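Local coordinates for uncharacterized conserved protein (PDB 2QSD) that is of unknown function but belongs to the DUF1543 family, its assembly holding two copies of a chain rich in beta strands, at residues L12-G17 against H56-V61; Y69-T74 against H155-E160; K84-V89 against L147-V152. All coordinates share one frame; numbering follows the deposited sequence.

Interaction 1: residues L12-G17 against H56-V61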
loop_
_atom_site.group_PDB
_atom_site.type_symbol
_atom_site.label_atom_id
_atom_site.label_comp_id
_atom_site.label_asym_id
_atom_site.label_seq_id
_atom_site.Cartn_x
_atom_site.Cartn_y
_atom_site.Cartn_z
ATOM N N LEU A 12 0.604 9.428 -14.913
ATOM C CA LEU A 12 0.154 8.861 -13.656
ATOM C C LEU A 12 1.137 7.751 -13.294
ATOM O O LEU A 12 1.280 6.784 -14.033
ATOM C CB LEU A 12 -1.311 8.418 -13.781
ATOM C CG LEU A 12 -2.096 7.158 -13.373
ATOM C CD1 LEU A 12 -1.549 6.320 -12.243
ATOM C CD2 LEU A 12 -3.533 7.564 -13.071
ATOM N N VAL A 13 1.836 7.919 -12.173
ATOM C CA VAL A 13 2.906 7.004 -11.775
ATOM C C VAL A 13 2.582 6.277 -10.473
ATOM O O VAL A 13 2.029 6.857 -9.539
ATOM C CB VAL A 13 4.291 7.717 -11.659
ATOM C CG1 VAL A 13 4.714 8.313 -12.983
ATOM C CG2 VAL A 13 4.273 8.806 -10.624
ATOM N N TYR A 14 2.919 4.997 -10.427
ATOM C CA TYR A 14 2.709 4.179 -9.245
ATOM C C TYR A 14 4.085 3.941 -8.651
ATOM O O TYR A 14 4.940 3.305 -9.266
ATOM C CB TYR A 14 2.045 2.872 -9.655
ATOM C CG TYR A 14 1.643 1.928 -8.544
ATOM C CD1 TYR A 14 0.655 2.276 -7.619
ATOM C CD2 TYR A 14 2.208 0.653 -8.456
ATOM C CE1 TYR A 14 0.265 1.398 -6.608
ATOM C CE2 TYR A 14 1.825 -0.242 -7.449
ATOM C CZ TYR A 14 0.856 0.139 -6.531
ATOM O OH TYR A 14 0.479 -0.734 -5.541
ATOM N N VAL A 15 4.316 4.501 -7.472
ATOM C CA VAL A 15 5.640 4.446 -6.869
ATOM C C VAL A 15 5.603 3.686 -5.559
ATOM O O VAL A 15 4.546 3.550 -4.941
ATOM C CB VAL A 15 6.243 5.850 -6.675
ATOM C CG1 VAL A 15 6.513 6.485 -8.017
ATOM C CG2 VAL A 15 5.313 6.742 -5.856
ATOM N N GLY A 16 6.760 3.184 -5.148
ATOM C CA GLY A 16 6.870 2.363 -3.950
ATOM C C GLY A 16 8.098 2.687 -3.131
ATOM O O GLY A 16 9.092 3.218 -3.640
ATOM N N GLY A 17 8.029 2.355 -1.850
ATOM C CA GLY A 17 9.126 2.617 -0.941
ATOM C C GLY A 17 8.706 2.451 0.500
ATOM O O GLY A 17 7.659 1.867 0.797
ATOM N N HIS A 56 11.253 3.628 -5.584
ATOM C CA HIS A 56 11.236 2.993 -6.893
ATOM C C HIS A 56 9.913 3.202 -7.601
ATOM O O HIS A 56 8.855 3.277 -6.972
ATOM C CB HIS A 56 11.552 1.495 -6.786
ATOM C CG HIS A 56 10.686 0.759 -5.809
ATOM N ND1 HIS A 56 9.551 0.075 -6.188
ATOM C CD2 HIS A 56 10.792 0.596 -4.467
ATOM C CE1 HIS A 56 8.993 -0.476 -5.125
ATOM N NE2 HIS A 56 9.723 -0.172 -4.067
ATOM N N LEU A 57 10.001 3.303 -8.919
ATOM C CA LEU A 57 8.861 3.386 -9.807
ATOM C C LEU A 57 8.403 1.973 -10.159
ATOM O O LEU A 57 9.227 1.129 -10.508
ATOM C CB LEU A 57 9.304 4.126 -11.061
ATOM C CG LEU A 57 8.290 4.531 -12.112
ATOM C CD1 LEU A 57 7.518 5.753 -11.654
ATOM C CD2 LEU A 57 9.051 4.809 -13.389
ATOM N N ASP A 58 7.098 1.717 -10.074
ATOM C CA ASP A 58 6.555 0.372 -10.332
ATOM C C ASP A 58 5.698 0.246 -11.592
ATOM O O ASP A 58 5.773 -0.757 -12.296
ATOM C CB ASP A 58 5.799 -0.164 -9.113
ATOM C CG ASP A 58 6.733 -0.556 -7.974
ATOM O OD1 ASP A 58 7.960 -0.645 -8.205
ATOM O OD2 ASP A 58 6.239 -0.773 -6.846
ATOM N N SER A 59 4.865 1.248 -11.852
ATOM C CA SER A 59 4.179 1.371 -13.132
ATOM C C SER A 59 3.848 2.826 -13.415
ATOM O O SER A 59 3.859 3.661 -12.513
ATOM C CB SER A 59 2.913 0.511 -13.188
ATOM O OG SER A 59 1.940 0.958 -12.270
ATOM N N PHE A 60 3.574 3.121 -14.681
ATOM C CA PHE A 60 3.102 4.432 -15.088
ATOM C C PHE A 60 2.290 4.365 -16.375
ATOM O O PHE A 60 2.384 3.398 -17.135
ATOM C CB PHE A 60 4.258 5.433 -15.237
ATOM C CG PHE A 60 5.166 5.162 -16.407
ATOM C CD1 PHE A 60 6.326 4.418 -16.239
ATOM C CD2 PHE A 60 4.879 5.678 -17.669
ATOM C CE1 PHE A 60 7.176 4.172 -17.309
ATOM C CE2 PHE A 60 5.718 5.431 -18.747
ATOM C CZ PHE A 60 6.871 4.680 -18.568
ATOM N N VAL A 61 1.515 5.416 -16.615
ATOM C CA VAL A 61 0.830 5.611 -17.884
ATOM C C VAL A 61 0.836 7.087 -18.259
ATOM O O VAL A 61 0.634 7.956 -17.411
ATOM C CB VAL A 61 -0.608 5.011 -17.866
ATOM C CG1 VAL A 61 -1.432 5.539 -16.681
ATOM C CG2 VAL A 61 -1.327 5.234 -19.198
#
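The carbonyl oxygen of Tyr14 is gripped twice from the facing strand. Asp58 N comes nearly along the C=O axis at 2.8 Å from Tyr14 O, while Ser59 N makes a weak second bond to it. Tyr14 N in turn gives a nearly straight bond (170°) to Ser59 O. Two consecutive residues facing one is a classic beta bulge, and it shifts the register of these antiparallel strands by one between Tyr14 and Val15. Beyond the bulge the pairing is regular: Leu12 with Val61 on one side and Gly16 with His56 on the other are hydrogen-bonded pairs through both backbone groups.

At that last pair His56 folds back over its partner. Its CG sits in the crowded position between the backbone N and the carbonyl carbon (chi1 53°), which lays the imidazole across Gly16. Gly16 CA makes a CH-pi contact 4.0 Å from the centroid of the His56 ring; a CB on Gly16 would run into His56 CE1. His56 ND1 donates in its ring plane to Asp58 OD1 at 2.7 Å, meeting the carboxylate from above its plane, and NE2 is hydrogen-bonded to Glu25 OE1. The ring also stacks with Tyr175. An alanine in place of His56 would probably loosen Asp58 and uncover Gly16, since the bond to OD1, the one to Glu25 and the ring cover all go with the imidazole.

The Tyr14 ring, its CG anti to the backbone N, crosses Asp58 obliquely, CD2 lying 3.7 Å from Asp58 CB. Beside it, Ser59 OG is hydrogen-bonded to Tyr102 OH. On the Val13 and Val15 face, Leu57 CD1 reaches across to both valines, 3.8 Å from Val13 CB and equally far from Val15 CG1.

With a carboxylate at each nitrogen, the His56 imidazole is likely to favour its protonated, positively charged form.

Interaction 2: residues Y69-T74 against H155-E160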
loop_
_atom_site.group_PDB
_atom_site.type_symbol
_atom_site.label_atom_id
_atom_site.label_comp_id
_atom_site.label_asym_id
_atom_site.label_seq_id
_atom_site.Cartn_x
_atom_site.Cartn_y
_atom_site.Cartn_z
ATOM N N TYR A 69 -12.548 12.947 -23.551
ATOM C CA TYR A 69 -11.900 14.253 -23.436
ATOM C C TYR A 69 -10.389 14.146 -23.602
ATOM O O TYR A 69 -9.760 13.255 -23.041
ATOM C CB TYR A 69 -12.220 14.914 -22.087
ATOM C CG TYR A 69 -13.662 15.348 -21.913
ATOM C CD1 TYR A 69 -14.048 16.667 -22.155
ATOM C CD2 TYR A 69 -14.637 14.446 -21.493
ATOM C CE1 TYR A 69 -15.374 17.074 -21.994
ATOM C CE2 TYR A 69 -15.963 14.841 -21.331
ATOM C CZ TYR A 69 -16.321 16.153 -21.583
ATOM O OH TYR A 69 -17.630 16.541 -21.415
ATOM N N ARG A 70 -9.827 15.071 -24.373
ATOM C CA ARG A 70 -8.389 15.222 -24.549
ATOM C C ARG A 70 -7.824 16.150 -23.472
ATOM O O ARG A 70 -8.423 17.177 -23.157
ATOM C CB ARG A 70 -8.102 15.790 -25.941
ATOM C CG ARG A 70 -6.639 16.007 -26.282
ATOM C CD ARG A 70 -6.485 16.334 -27.748
ATOM N NE ARG A 70 -5.152 16.837 -28.062
ATOM C CZ ARG A 70 -4.733 17.145 -29.287
ATOM N NH1 ARG A 70 -3.500 17.601 -29.465
ATOM N NH2 ARG A 70 -5.541 17.001 -30.334
ATOM N N ILE A 71 -6.670 15.779 -22.922
ATOM C CA ILE A 71 -6.039 16.529 -21.848
ATOM C C ILE A 71 -5.032 17.510 -22.425
ATOM O O ILE A 71 -4.138 17.123 -23.181
ATOM C CB ILE A 71 -5.361 15.577 -20.830
ATOM C CG1 ILE A 71 -6.413 14.669 -20.186
ATOM C CG2 ILE A 71 -4.604 16.366 -19.764
ATOM C CD1 ILE A 71 -5.854 13.426 -19.557
ATOM N N HIS A 72 -5.198 18.786 -22.084
ATOM C CA HIS A 72 -4.252 19.823 -22.487
ATOM C C HIS A 72 -3.539 20.366 -21.266
ATOM O O HIS A 72 -4.133 20.462 -20.190
ATOM C CB HIS A 72 -4.963 20.963 -23.210
ATOM C CG HIS A 72 -5.529 20.574 -24.535
ATOM N ND1 HIS A 72 -4.759 20.496 -25.675
ATOM C CD2 HIS A 72 -6.789 20.240 -24.904
ATOM C CE1 HIS A 72 -5.521 20.128 -26.689
ATOM N NE2 HIS A 72 -6.757 19.966 -26.248
ATOM N N LEU A 73 -2.269 20.714 -21.440
ATOM C CA LEU A 73 -1.464 21.271 -20.358
ATOM C C LEU A 73 -0.946 22.650 -20.736
ATOM O O LEU A 73 -0.297 22.817 -21.774
ATOM C CB LEU A 73 -0.298 20.337 -20.010
ATOM C CG LEU A 73 -0.658 18.906 -19.600
ATOM C CD1 LEU A 73 0.585 18.028 -19.588
ATOM C CD2 LEU A 73 -1.386 18.862 -18.258
ATOM N N THR A 74 -1.244 23.634 -19.892
ATOM C CA THR A 74 -0.859 25.027 -20.137
ATOM C C THR A 74 -0.255 25.686 -18.897
ATOM O O THR A 74 -0.560 25.301 -17.762
ATOM C CB THR A 74 -2.061 25.881 -20.624
ATOM O OG1 THR A 74 -3.231 25.549 -19.864
ATOM C CG2 THR A 74 -2.339 25.647 -22.111
ATOM N N HIS A 155 1.393 23.309 -13.983
ATOM C CA HIS A 155 0.684 23.238 -15.249
ATOM C C HIS A 155 -0.793 23.010 -14.996
ATOM O O HIS A 155 -1.172 22.167 -14.178
ATOM C CB HIS A 155 1.246 22.128 -16.132
ATOM C CG HIS A 155 2.594 22.432 -16.702
ATOM N ND1 HIS A 155 3.767 22.105 -16.056
ATOM C CD2 HIS A 155 2.957 23.022 -17.865
ATOM C CE1 HIS A 155 4.794 22.483 -16.794
ATOM N NE2 HIS A 155 4.330 23.043 -17.898
ATOM N N TYR A 156 -1.622 23.780 -15.692
ATOM C CA TYR A 156 -3.068 23.651 -15.574
ATOM C C TYR A 156 -3.604 22.589 -16.529
ATOM O O TYR A 156 -3.147 22.473 -17.664
ATOM C CB TYR A 156 -3.754 25.000 -15.807
ATOM C CG TYR A 156 -3.514 26.002 -14.696
ATOM C CD1 TYR A 156 -4.334 26.026 -13.568
ATOM C CD2 TYR A 156 -2.465 26.922 -14.770
ATOM C CE1 TYR A 156 -4.119 26.940 -12.542
ATOM C CE2 TYR A 156 -2.239 27.842 -13.748
ATOM C CZ TYR A 156 -3.073 27.844 -12.638
ATOM O OH TYR A 156 -2.865 28.749 -11.623
ATOM N N VAL A 157 -4.562 21.806 -16.046
ATOM C CA VAL A 157 -5.191 20.757 -16.837
ATOM C C VAL A 157 -6.517 21.265 -17.396
ATOM O O VAL A 157 -7.431 21.608 -16.638
ATOM C CB VAL A 157 -5.437 19.486 -15.990
ATOM C CG1 VAL A 157 -6.205 18.432 -16.787
ATOM C CG2 VAL A 157 -4.118 18.920 -15.486
ATOM N N THR A 158 -6.609 21.332 -18.722
ATOM C CA THR A 158 -7.864 21.676 -19.386
ATOM C C THR A 158 -8.306 20.540 -20.295
ATOM O O THR A 158 -7.479 19.812 -20.836
ATOM C CB THR A 158 -7.781 23.003 -20.180
ATOM O OG1 THR A 158 -6.684 22.956 -21.098
ATOM C CG2 THR A 158 -7.602 24.190 -19.236
ATOM N N LEU A 159 -9.619 20.398 -20.456
ATOM C CA LEU A 159 -10.198 19.289 -21.200
ATOM C C LEU A 159 -10.909 19.740 -22.472
ATOM O O LEU A 159 -11.526 20.802 -22.497
ATOM C CB LEU A 159 -11.153 18.494 -20.301
ATOM C CG LEU A 159 -10.530 17.943 -19.013
ATOM C CD1 LEU A 159 -11.586 17.359 -18.114
ATOM C CD2 LEU A 159 -9.445 16.905 -19.304
ATOM N N GLU A 160 -10.807 18.920 -23.518
ATOM C CA GLU A 160 -11.462 19.165 -24.803
ATOM C C GLU A 160 -12.075 17.865 -25.328
ATOM O O GLU A 160 -11.360 16.895 -25.564
ATOM C CB GLU A 160 -10.447 19.707 -25.812
ATOM C CG GLU A 160 -11.008 19.953 -27.211
ATOM C CD GLU A 160 -9.978 19.755 -28.318
ATOM O OE1 GLU A 160 -10.340 19.915 -29.504
ATOM O OE2 GLU A 160 -8.811 19.427 -28.014
#
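His72 and Glu160 cross obliquely on one face of two antiparallel strands, their ring and carboxylate planes 30° apart. Each faces a different partner along the backbone, His72 being paired with Thr158 and Arg70 with Glu160, so the link between them is diagonal. His72 NE2 donates an almost straight bond to Glu160 OE2 at 2.8 Å, received on the anti lone pair, with the oxygen close to the imidazole plane. Glu160 bends at chi2 (-149°), and its CB lies in the ring plane at the edge, 3.7 Å from His72 NE2. Arg70 runs out extended alongside Glu160, pointing the same way, yet no guanidinium N-H is directed at the carboxylate: Arg70 NE stays 4.5 Å from Glu160 OE2, close enough that the opposite charges probably attract, but beyond a salt bridge.

On the other face the aliphatic chains lie side by side. Val157 splits its branches, CG1 beside Ile71 CG2 at 4.0 Å and CG2 beside Leu73 CD2, while Leu159 CD2 meets Ile71 CG1. Tyr69 crosses Leu159 at about a right angle.

A polar face backed by an apolar one that touches Val33 and Val109 is the pattern of an amphipathic antiparallel beta sheet, with a diagonal His-carboxylate hydrogen bond across its strands.

Interaction 3: residues K84-V89 against L147-V152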
loop_
_atom_site.group_PDB
_atom_site.type_symbol
_atom_site.label_atom_id
_atom_site.label_comp_id
_atom_site.label_asym_id
_atom_site.label_seq_id
_atom_site.Cartn_x
_atom_site.Cartn_y
_atom_site.Cartn_z
ATOM N N LYS A 84 -16.090 21.371 -16.621
ATOM C CA LYS A 84 -15.776 19.972 -16.310
ATOM C C LYS A 84 -14.291 19.773 -16.022
ATOM O O LYS A 84 -13.429 20.444 -16.602
ATOM C CB LYS A 84 -16.261 19.023 -17.414
ATOM C CG LYS A 84 -17.778 18.954 -17.519
ATOM C CD LYS A 84 -18.269 17.714 -18.241
ATOM C CE LYS A 84 -19.792 17.634 -18.177
ATOM N NZ LYS A 84 -20.318 16.289 -18.537
ATOM N N ARG A 85 -14.005 18.851 -15.108
ATOM C CA ARG A 85 -12.650 18.646 -14.621
ATOM C C ARG A 85 -12.275 17.180 -14.482
ATOM O O ARG A 85 -13.132 16.291 -14.419
ATOM C CB ARG A 85 -12.444 19.370 -13.285
ATOM C CG ARG A 85 -11.966 20.803 -13.430
ATOM C CD ARG A 85 -12.205 21.610 -12.167
ATOM N NE ARG A 85 -13.621 21.932 -11.986
ATOM C CZ ARG A 85 -14.106 22.709 -11.020
ATOM N NH1 ARG A 85 -15.411 22.936 -10.949
ATOM N NH2 ARG A 85 -13.294 23.261 -10.125
ATOM N N LEU A 86 -10.970 16.952 -14.435
ATOM C CA LEU A 86 -10.402 15.634 -14.240
ATOM C C LEU A 86 -10.457 15.253 -12.758
ATOM O O LEU A 86 -9.977 15.994 -11.892
ATOM C CB LEU A 86 -8.957 15.650 -14.731
ATOM C CG LEU A 86 -8.336 14.381 -15.290
ATOM C CD1 LEU A 86 -9.106 13.890 -16.503
ATOM C CD2 LEU A 86 -6.903 14.683 -15.658
ATOM N N TYR A 87 -11.055 14.104 -12.467
ATOM C CA TYR A 87 -11.127 13.620 -11.104
ATOM C C TYR A 87 -10.532 12.230 -10.981
ATOM O O TYR A 87 -10.835 11.336 -11.773
ATOM C CB TYR A 87 -12.565 13.612 -10.587
ATOM C CG TYR A 87 -13.121 14.977 -10.244
ATOM C CD1 TYR A 87 -13.892 15.688 -11.166
ATOM C CD2 TYR A 87 -12.889 15.557 -8.993
ATOM C CE1 TYR A 87 -14.410 16.945 -10.859
ATOM C CE2 TYR A 87 -13.406 16.815 -8.676
ATOM C CZ TYR A 87 -14.168 17.501 -9.615
ATOM O OH TYR A 87 -14.684 18.744 -9.316
ATOM N N PHE A 88 -9.684 12.073 -9.970
ATOM C CA PHE A 88 -9.078 10.803 -9.611
ATOM C C PHE A 88 -9.826 10.231 -8.410
ATOM O O PHE A 88 -9.929 10.891 -7.378
ATOM C CB PHE A 88 -7.611 11.044 -9.264
ATOM C CG PHE A 88 -6.918 9.856 -8.675
ATOM C CD1 PHE A 88 -6.610 8.753 -9.469
ATOM C CD2 PHE A 88 -6.555 9.846 -7.330
ATOM C CE1 PHE A 88 -5.958 7.659 -8.936
ATOM C CE2 PHE A 88 -5.903 8.751 -6.785
ATOM C CZ PHE A 88 -5.604 7.653 -7.594
ATOM N N VAL A 89 -10.344 9.012 -8.545
ATOM C CA VAL A 89 -11.172 8.409 -7.500
ATOM C C VAL A 89 -10.543 7.136 -6.937
ATOM O O VAL A 89 -10.370 6.143 -7.653
ATOM C CB VAL A 89 -12.620 8.111 -7.997
ATOM C CG1 VAL A 89 -13.434 7.406 -6.915
ATOM C CG2 VAL A 89 -13.327 9.392 -8.426
ATOM N N LEU A 147 -10.008 13.122 -5.794
ATOM C CA LEU A 147 -9.102 14.261 -5.911
ATOM C C LEU A 147 -9.258 14.934 -7.272
ATOM O O LEU A 147 -9.358 14.263 -8.297
ATOM C CB LEU A 147 -7.647 13.811 -5.699
ATOM C CG LEU A 147 -6.531 14.865 -5.711
ATOM C CD1 LEU A 147 -6.442 15.607 -4.377
ATOM C CD2 LEU A 147 -5.193 14.236 -6.065
ATOM N N CYS A 148 -9.277 16.261 -7.274
ATOM C CA CYS A 148 -9.361 17.018 -8.511
ATOM C C CYS A 148 -7.972 17.270 -9.090
ATOM O O CYS A 148 -7.105 17.841 -8.428
ATOM C CB CYS A 148 -10.093 18.340 -8.289
ATOM S SG CYS A 148 -10.440 19.236 -9.816
ATOM N N VAL A 149 -7.776 16.849 -10.335
ATOM C CA VAL A 149 -6.487 16.961 -11.004
ATOM C C VAL A 149 -6.532 18.119 -12.010
ATOM O O VAL A 149 -6.742 17.913 -13.209
ATOM C CB VAL A 149 -6.097 15.623 -11.700
ATOM C CG1 VAL A 149 -4.629 15.618 -12.076
ATOM C CG2 VAL A 149 -6.406 14.429 -10.803
ATOM N N ASP A 150 -6.337 19.338 -11.511
ATOM C CA ASP A 150 -6.440 20.540 -12.344
ATOM C C ASP A 150 -5.167 21.375 -12.362
ATOM O O ASP A 150 -4.960 22.180 -13.271
ATOM C CB ASP A 150 -7.641 21.398 -11.925
ATOM C CG ASP A 150 -7.505 21.972 -10.521
ATOM O OD1 ASP A 150 -8.060 23.067 -10.284
ATOM O OD2 ASP A 150 -6.859 21.340 -9.656
ATOM N N LEU A 151 -4.326 21.182 -11.351
ATOM C CA LEU A 151 -3.026 21.833 -11.281
ATOM C C LEU A 151 -2.006 20.764 -10.927
ATOM O O LEU A 151 -2.125 20.107 -9.891
ATOM C CB LEU A 151 -3.032 22.923 -10.207
ATOM C CG LEU A 151 -2.313 24.257 -10.430
ATOM C CD1 LEU A 151 -2.076 24.929 -9.084
ATOM C CD2 LEU A 151 -1.002 24.135 -11.202
ATOM N N VAL A 152 -1.030 20.568 -11.809
ATOM C CA VAL A 152 -0.000 19.546 -11.633
ATOM C C VAL A 152 1.349 20.116 -12.059
ATOM O O VAL A 152 1.527 20.458 -13.230
ATOM C CB VAL A 152 -0.268 18.273 -12.497
ATOM C CG1 VAL A 152 0.735 17.190 -12.149
ATOM C CG2 VAL A 152 -1.685 17.741 -12.328
#
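Tyr87 leaves its strand with CG anti to the carbonyl carbon (chi1 -75°), and that torsion turns the ring back across Cys148, its antiparallel non-hydrogen-bonded partner. CB starts 4.0 Å from Leu147 O. One step out, CD2 lies over the facing backbone, equally close to Leu147 O and Cys148 CA. CE2 then packs on the next side chain, 3.7 Å from Cys148 CB. CZ comes within 4.1 Å of Cys148 SG, and the sulfur sits over the ring face, 4.4 Å from the centroid of Tyr87 and 27° off the normal. Cys148 SG is held there with chi1 near anti to the backbone N. At the tip, the hydroxyl lies over the rim of one face of the Arg85 guanidinium. Arg85 also reaches the sulfur through its methylene chain, CD being 3.8 Å from Cys148 SG.

Backbone hydrogen bonds set the register that brings Cys148 opposite Tyr87. Phe88 and Leu147 bond to each other in both directions, the shorter bond running from Leu147 N to Phe88 O at 2.7 Å. Further along, Val149 N donates to Leu86 O from above the carbonyl plane. On the Phe88 face, Val149 CG2 rests 3.9 Å from Phe88 CB.

Strand 85-90 runs down the middle of a three-stranded antiparallel sheet, between 145-148 and 105-110. Tyr87 packs on Pro113 and Ala116 of helix 113-122, while the Phe88 ring meets Phe31 edge-to-face, and Phe88 also packs on Ile24 of the second subunit. Leu86 reaches Val157 and Leu159 of strand 155-161.

In the fold
Interactions 2 and 3 are neighbours, their centres about 10 Å apart, and interaction 3 is nested inside the chain loop that interaction 2 closes. They meet directly: Val157 N lies 2.8 Å from Asp150 O, a probable hydrogen bond, and Leu159 CD1 packs 3.7 Å from Arg85 C. Strand 151-152, at the end of interaction 3, is the neighbour of strand 155-161 in the sheet of interaction 2. Interaction 1 lies on the opposite side of the chain's centre, about 22 Å from interaction 2 and 19 Å from interaction 3 between centres, without touching either. Strand 26-34 spans the gap: it pairs with 9-17 and touches both other contacts.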